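Tyrosinase (Aspergillus oryzae, PDB 6JU8) probably oxidises L-tyrosine and L-dopa to L-dopaquinone with molecular oxygen at a pair of copper ions, a reaction of melanin biosynthesis. Local coordinates at residues N59-Y64 against T76-V81; S63-A68 against Y198-Q203. The protein carries 1 engineered substitution. All coordinates share one frame; numbering follows the deposited sequence.

Contact 1 (N59-Y64 against T76-V81); sequences NDQLSY and TEWDGV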
loop_
_atom_site.group_PDB
_atom_site.type_symbol
_atom_site.label_atom_id
_atom_site.label_comp_id
_atom_site.label_asym_id
_atom_site.label_seq_id
_atom_site.Cartn_x
_atom_site.Cartn_y
_atom_site.Cartn_z
ATOM N N ASN A 59 25.613 -6.145 -13.386
ATOM C CA ASN A 59 26.671 -6.085 -14.394
ATOM C C ASN A 59 26.076 -6.308 -15.774
ATOM O O ASN A 59 26.814 -6.280 -16.753
ATOM C CB ASN A 59 27.790 -7.087 -14.102
ATOM C CG ASN A 59 27.397 -8.531 -14.294
ATOM O OD1 ASN A 59 26.230 -8.907 -14.307
ATOM N ND2 ASN A 59 28.367 -9.414 -14.478
ATOM N N ASP A 60 24.771 -6.527 -15.851
ATOM C CA ASP A 60 24.078 -6.630 -17.144
ATOM C C ASP A 60 23.440 -5.281 -17.429
ATOM O O ASP A 60 22.552 -4.859 -16.688
ATOM C CB ASP A 60 23.023 -7.739 -17.085
ATOM C CG ASP A 60 22.305 -8.008 -18.390
ATOM O OD1 ASP A 60 22.334 -7.145 -19.299
ATOM O OD2 ASP A 60 21.673 -9.094 -18.532
ATOM N N GLN A 61 23.901 -4.556 -18.435
ATOM C CA GLN A 61 23.397 -3.214 -18.678
ATOM C C GLN A 61 21.964 -3.251 -19.207
ATOM O O GLN A 61 21.340 -2.187 -19.282
ATOM C CB GLN A 61 24.329 -2.455 -19.625
ATOM C CG GLN A 61 24.286 -2.993 -21.047
ATOM C CD GLN A 61 25.005 -2.040 -21.992
ATOM O OE1 GLN A 61 25.728 -1.172 -21.499
ATOM N NE2 GLN A 61 24.794 -2.240 -23.280
ATOM N N LEU A 62 21.424 -4.422 -19.528
ATOM C CA LEU A 62 19.998 -4.548 -19.877
ATOM C C LEU A 62 19.152 -5.049 -18.709
ATOM O O LEU A 62 18.011 -5.478 -18.924
ATOM C CB LEU A 62 19.842 -5.456 -21.110
ATOM C CG LEU A 62 20.643 -5.044 -22.349
ATOM C CD1 LEU A 62 20.318 -5.967 -23.516
ATOM C CD2 LEU A 62 20.349 -3.593 -22.749
ATOM N N SER A 63 19.703 -5.002 -17.493
ATOM C CA SER A 63 18.866 -5.233 -16.313
ATOM C C SER A 63 17.945 -4.039 -16.095
ATOM O O SER A 63 18.252 -2.907 -16.512
ATOM C CB SER A 63 19.709 -5.448 -15.061
ATOM O OG SER A 63 20.504 -4.294 -14.772
ATOM N N TYR A 64 16.834 -4.257 -15.386
ATOM C CA TYR A 64 15.960 -3.121 -15.092
ATOM C C TYR A 64 16.681 -2.010 -14.353
ATOM O O TYR A 64 16.561 -0.818 -14.682
ATOM C CB TYR A 64 14.760 -3.618 -14.272
ATOM C CG TYR A 64 13.716 -2.528 -14.061
ATOM C CD1 TYR A 64 12.673 -2.343 -14.969
ATOM C CD2 TYR A 64 13.788 -1.705 -12.943
ATOM C CE1 TYR A 64 11.723 -1.357 -14.766
ATOM C CE2 TYR A 64 12.846 -0.703 -12.727
ATOM C CZ TYR A 64 11.832 -0.538 -13.651
ATOM O OH TYR A 64 10.893 0.453 -13.436
ATOM N N THR A 76 26.033 6.496 -13.386
ATOM C CA THR A 76 27.149 5.723 -13.898
ATOM C C THR A 76 27.132 5.654 -15.427
ATOM O O THR A 76 26.204 6.091 -16.078
ATOM C CB THR A 76 27.143 4.266 -13.383
ATOM O OG1 THR A 76 26.051 3.561 -13.996
ATOM C CG2 THR A 76 26.942 4.182 -11.879
ATOM N N GLU A 77 28.171 5.027 -15.970
ATOM C CA GLU A 77 28.254 4.696 -17.382
ATOM C C GLU A 77 27.113 3.783 -17.805
ATOM O O GLU A 77 26.563 3.033 -17.005
ATOM C CB GLU A 77 29.599 4.048 -17.728
ATOM C CG GLU A 77 29.714 2.596 -17.335
ATOM C CD GLU A 77 29.190 1.611 -18.352
ATOM O OE1 GLU A 77 29.241 1.753 -19.590
ATOM O OE2 GLU A 77 28.668 0.588 -17.881
ATOM N N TRP A 78 26.766 3.899 -19.089
ATOM C CA TRP A 78 25.877 2.931 -19.715
ATOM C C TRP A 78 26.303 2.789 -21.173
ATOM O O TRP A 78 26.629 3.792 -21.819
ATOM C CB TRP A 78 24.396 3.342 -19.596
ATOM C CG TRP A 78 23.510 2.235 -20.093
ATOM C CD1 TRP A 78 23.082 1.141 -19.392
ATOM C CD2 TRP A 78 22.935 2.107 -21.402
ATOM N NE1 TRP A 78 22.298 0.354 -20.186
ATOM C CE2 TRP A 78 22.176 0.917 -21.423
ATOM C CE3 TRP A 78 22.986 2.908 -22.557
ATOM C CZ2 TRP A 78 21.475 0.480 -22.556
ATOM C CZ3 TRP A 78 22.295 2.469 -23.664
ATOM C CH2 TRP A 78 21.556 1.290 -23.657
ATOM N N ASP A 79 26.323 1.570 -21.681
ATOM C CA ASP A 79 26.671 1.288 -23.073
ATOM C C ASP A 79 27.982 1.945 -23.493
ATOM O O ASP A 79 28.161 2.372 -24.638
ATOM C CB ASP A 79 25.554 1.664 -24.041
ATOM C CG ASP A 79 25.546 0.772 -25.273
ATOM O OD1 ASP A 79 26.030 -0.385 -25.177
ATOM O OD2 ASP A 79 25.059 1.232 -26.327
ATOM N N GLY A 80 28.947 1.972 -22.563
ATOM C CA GLY A 80 30.259 2.478 -22.924
ATOM C C GLY A 80 30.364 3.989 -22.934
ATOM O O GLY A 80 31.423 4.523 -23.279
ATOM N N VAL A 81 29.288 4.662 -22.541
ATOM C CA VAL A 81 29.258 6.122 -22.477
ATOM C C VAL A 81 29.451 6.541 -21.027
ATOM O O VAL A 81 28.681 6.100 -20.159
ATOM C CB VAL A 81 27.907 6.650 -22.988
ATOM C CG1 VAL A 81 27.908 8.172 -22.994
ATOM C CG2 VAL A 81 27.554 6.064 -24.342
HETATM O O HOH W 1 27.601 -1.059 -19.455
#
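Gln61 reaches Asp79 because its CG sits between its own backbone N and carbonyl carbon (chi1 70°) and the chain then runs out extended, which carries the amide across one face of the Trp78 indole. Trp78 has its CG anti to the backbone N (chi1 -173°), and with the ring turned roughly perpendicular about chi2 its NE1 faces Gln61. The amide and indole planes lie nearly parallel, stacked 17° apart, with OE1 above the rim of the ring. From the backbone of the same glutamine, Gln61 O takes the indole N-H: Trp78 NE1 donates to it over 2.9 Å, almost straight and in the plane of the ring. The amide end works both ways on Asp79. Gln61 OE1 accepts from Asp79 N at 2.8 Å, a more bent bond, while Gln61 NE2 gives a straight one of 2.9 Å to Asp79 OD1, meeting that oxygen from above the carboxylate plane. Asp79 OD2 is bound by His412 ND1 and by the backbone N of Tyr7, which hold the carboxylate from outside the two loops. Water 1 adds a bridge, donating to Gln61 OE1 (2.8 Å) and to Glu77 OE2, so OE1 takes two bonds. Leu62 CD2 comes in at the indole edge, 4.2 Å from Trp78 CZ2. A type I turn from Asp60 to Ser63, carrying an Asx turn (Leu62 N to Asp60 OD1, 2.9 Å), thus meets a type I' turn from Trp78 to Val81, one glutamine bridging the loops before and after helix 64-69 in the central domain of tyrosinase.

Contact 2 (S63-A68 against Y198-Q203); sequences SYFRLA and YRFQMQ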
loop_
_atom_site.group_PDB
_atom_site.type_symbol
_atom_site.label_atom_id
_atom_site.label_comp_id
_atom_site.label_asym_id
_atom_site.label_seq_id
_atom_site.Cartn_x
_atom_site.Cartn_y
_atom_site.Cartn_z
ATOM N N SER A 63 19.703 -5.002 -17.493
ATOM C CA SER A 63 18.866 -5.233 -16.313
ATOM C C SER A 63 17.945 -4.039 -16.095
ATOM O O SER A 63 18.252 -2.907 -16.512
ATOM C CB SER A 63 19.709 -5.448 -15.061
ATOM O OG SER A 63 20.504 -4.294 -14.772
ATOM N N TYR A 64 16.834 -4.257 -15.386
ATOM C CA TYR A 64 15.960 -3.121 -15.092
ATOM C C TYR A 64 16.681 -2.010 -14.353
ATOM O O TYR A 64 16.561 -0.818 -14.682
ATOM C CB TYR A 64 14.760 -3.618 -14.272
ATOM C CG TYR A 64 13.716 -2.528 -14.061
ATOM C CD1 TYR A 64 12.673 -2.343 -14.969
ATOM C CD2 TYR A 64 13.788 -1.705 -12.943
ATOM C CE1 TYR A 64 11.723 -1.357 -14.766
ATOM C CE2 TYR A 64 12.846 -0.703 -12.727
ATOM C CZ TYR A 64 11.832 -0.538 -13.651
ATOM O OH TYR A 64 10.893 0.453 -13.436
ATOM N N PHE A 65 17.463 -2.387 -13.335
ATOM C CA PHE A 65 18.165 -1.386 -12.553
ATOM C C PHE A 65 19.040 -0.523 -13.469
ATOM O O PHE A 65 19.066 0.696 -13.392
ATOM C CB PHE A 65 19.042 -2.024 -11.459
ATOM C CG PHE A 65 19.735 -0.986 -10.612
ATOM C CD1 PHE A 65 20.894 -0.354 -11.055
ATOM C CD2 PHE A 65 19.212 -0.634 -9.363
ATOM C CE1 PHE A 65 21.525 0.624 -10.293
ATOM C CE2 PHE A 65 19.828 0.341 -8.609
ATOM C CZ PHE A 65 20.984 0.949 -9.053
ATOM N N ARG A 66 19.812 -1.164 -14.357
ATOM C CA ARG A 66 20.722 -0.386 -15.193
ATOM C C ARG A 66 19.983 0.428 -16.239
ATOM O O ARG A 66 20.433 1.529 -16.592
ATOM C CB ARG A 66 21.754 -1.311 -15.834
ATOM C CG ARG A 66 22.718 -1.968 -14.862
ATOM C CD ARG A 66 23.728 -1.001 -14.255
ATOM N NE ARG A 66 24.471 -0.229 -15.254
ATOM C CZ ARG A 66 25.462 -0.703 -15.985
ATOM N NH1 ARG A 66 25.845 -1.976 -15.881
ATOM N NH2 ARG A 66 26.077 0.076 -16.880
ATOM N N LEU A 67 18.878 -0.067 -16.783
ATOM C CA LEU A 67 18.081 0.735 -17.714
ATOM C C LEU A 67 17.461 1.948 -17.037
ATOM O O LEU A 67 17.552 3.067 -17.565
ATOM C CB LEU A 67 16.977 -0.138 -18.332
ATOM C CG LEU A 67 17.509 -1.236 -19.252
ATOM C CD1 LEU A 67 16.390 -2.200 -19.593
ATOM C CD2 LEU A 67 18.093 -0.606 -20.520
ATOM N N ALA A 68 16.885 1.759 -15.848
ATOM C CA ALA A 68 16.411 2.886 -15.050
ATOM C C ALA A 68 17.554 3.823 -14.674
ATOM O O ALA A 68 17.382 5.042 -14.585
ATOM C CB ALA A 68 15.726 2.375 -13.800
ATOM N N TYR A 198 3.980 -3.279 -10.370
ATOM C CA TYR A 198 3.505 -2.668 -9.125
ATOM C C TYR A 198 4.560 -1.841 -8.417
ATOM O O TYR A 198 4.266 -0.849 -7.773
ATOM C CB TYR A 198 3.023 -3.794 -8.226
ATOM C CG TYR A 198 2.456 -3.521 -6.877
ATOM C CD1 TYR A 198 1.224 -2.876 -6.732
ATOM C CD2 TYR A 198 3.101 -3.933 -5.716
ATOM C CE1 TYR A 198 0.665 -2.634 -5.495
ATOM C CE2 TYR A 198 2.553 -3.707 -4.459
ATOM C CZ TYR A 198 1.340 -3.054 -4.363
ATOM O OH TYR A 198 0.795 -2.834 -3.115
ATOM N N ARG A 199 5.810 -2.293 -8.523
ATOM C CA ARG A 199 6.923 -1.692 -7.822
ATOM C C ARG A 199 8.199 -2.315 -8.369
ATOM O O ARG A 199 8.105 -3.325 -9.090
ATOM C CB ARG A 199 6.884 -1.868 -6.299
ATOM C CG ARG A 199 6.907 -3.297 -5.802
ATOM C CD ARG A 199 8.291 -3.870 -5.533
ATOM N NE ARG A 199 8.129 -5.165 -4.830
ATOM C CZ ARG A 199 7.971 -5.226 -3.516
ATOM N NH1 ARG A 199 7.964 -4.095 -2.812
ATOM N NH2 ARG A 199 7.814 -6.393 -2.916
ATOM N N PHE A 200 9.342 -1.744 -7.997
ATOM C CA PHE A 200 10.618 -2.402 -8.254
ATOM C C PHE A 200 11.413 -2.397 -6.951
ATOM O O PHE A 200 11.461 -1.366 -6.259
ATOM C CB PHE A 200 11.392 -1.700 -9.374
ATOM C CG PHE A 200 12.806 -2.252 -9.532
ATOM C CD1 PHE A 200 12.994 -3.529 -10.045
ATOM C CD2 PHE A 200 13.898 -1.492 -9.181
ATOM C CE1 PHE A 200 14.274 -4.042 -10.184
ATOM C CE2 PHE A 200 15.199 -1.992 -9.313
ATOM C CZ PHE A 200 15.368 -3.265 -9.838
ATOM N N GLN A 201 12.027 -3.535 -6.630
ATOM C CA GLN A 201 12.898 -3.547 -5.462
ATOM C C GLN A 201 14.180 -4.311 -5.773
ATOM O O GLN A 201 14.198 -5.182 -6.654
ATOM C CB GLN A 201 12.215 -4.138 -4.227
ATOM C CG GLN A 201 11.926 -5.634 -4.323
ATOM C CD GLN A 201 11.335 -6.173 -3.027
ATOM O OE1 GLN A 201 11.493 -5.561 -1.971
ATOM N NE2 GLN A 201 10.639 -7.287 -3.114
ATOM N N MET A 202 15.211 -3.922 -5.033
ATOM C CA MET A 202 16.443 -4.711 -5.054
ATOM C C MET A 202 16.397 -5.705 -3.909
ATOM O O MET A 202 15.401 -5.873 -3.193
ATOM C CB MET A 202 17.655 -3.773 -4.983
ATOM C CG MET A 202 17.823 -2.870 -6.224
ATOM S SD MET A 202 18.126 -3.830 -7.733
ATOM C CE MET A 202 19.920 -3.939 -7.660
ATOM N N GLN A 203 17.471 -6.440 -3.703
ATOM C CA GLN A 203 17.520 -7.470 -2.647
ATOM C C GLN A 203 18.159 -6.932 -1.369
ATOM O O GLN A 203 18.335 -7.651 -0.372
ATOM C CB GLN A 203 18.307 -8.678 -3.162
ATOM C CG GLN A 203 17.625 -9.455 -4.275
ATOM C CD GLN A 203 18.550 -10.490 -4.890
ATOM O OE1 GLN A 203 19.151 -10.237 -5.941
ATOM N NE2 GLN A 203 18.686 -11.649 -4.256
#
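Tyr64 and Phe200 mark one close approach of the two backbones, their CA atoms 8.7 Å apart, and Phe65 and Met202 mark the other, CA to CA, at 8.4 Å. Segment 63-68 is the start of helix 64-69, with Ser63 at the N-cap: its OG accepts from Arg66 N at 3.2 Å. Segment 198-203 is a loop without regular secondary structure, largely extended from Arg199 to Met202, and Phe200 and Met202 both send their side chains to the helix from alternate positions.

The Phe200 ring, its CG anti to the backbone N (chi1 172°), is laid against the Tyr64 ring. Tyr64 CD2 stands over the centre of one Phe200 face, and the closest pair is Tyr64 CD2 with Phe200 CD1 at 3.5 Å. The planes are inclined by 42° with centroids 4.5 Å apart, so the rings meet obliquely, the two side chains running past each other in opposite directions. At its far end Phe200 CZ lies 4.2 Å from Phe65 CB. Met202 is bent at chi2 and chi3, which folds its thioether back onto Phe65 and places SD 3.7 Å from Phe65 CD2. This is a Met-aromatic contact, the sulfur approaching obliquely and the two side chains crossing at about a right angle.

Leu50 and Ile53 of helix 41-55 also pack on Tyr64. No hydrogen bond joins the segments: cohesion across this buried interface comes from ring-to-ring and sulfur-to-ring dispersion, and the one polar side-chain atom of the ring pair, Tyr64 OH, is satisfied by Tyr368 O and Trp373 NE1.

How the contacts relate
Contacts 1 and 2 share Ser63 and Tyr64, and their centres are 13 Å apart: the turn that closes contact 1 leads straight into the helix that carries contact 2. Arg66 ties them together, its NH2 forming a salt bridge of 2.8 Å with Glu77 OE2, while its CB packs 3.6 Å from Gln61 O. Contact 1 is held largely by hydrogen bonds, contact 2 by apolar packing, and both lie outside the first shell of the copper site. His71, a copper ligand, comes two residues after the end of helix 64-69. The side chain of Trp78 is about 10 Å from that of His71, and the side chain of Tyr64 is about 12 Å from a bound copper ion.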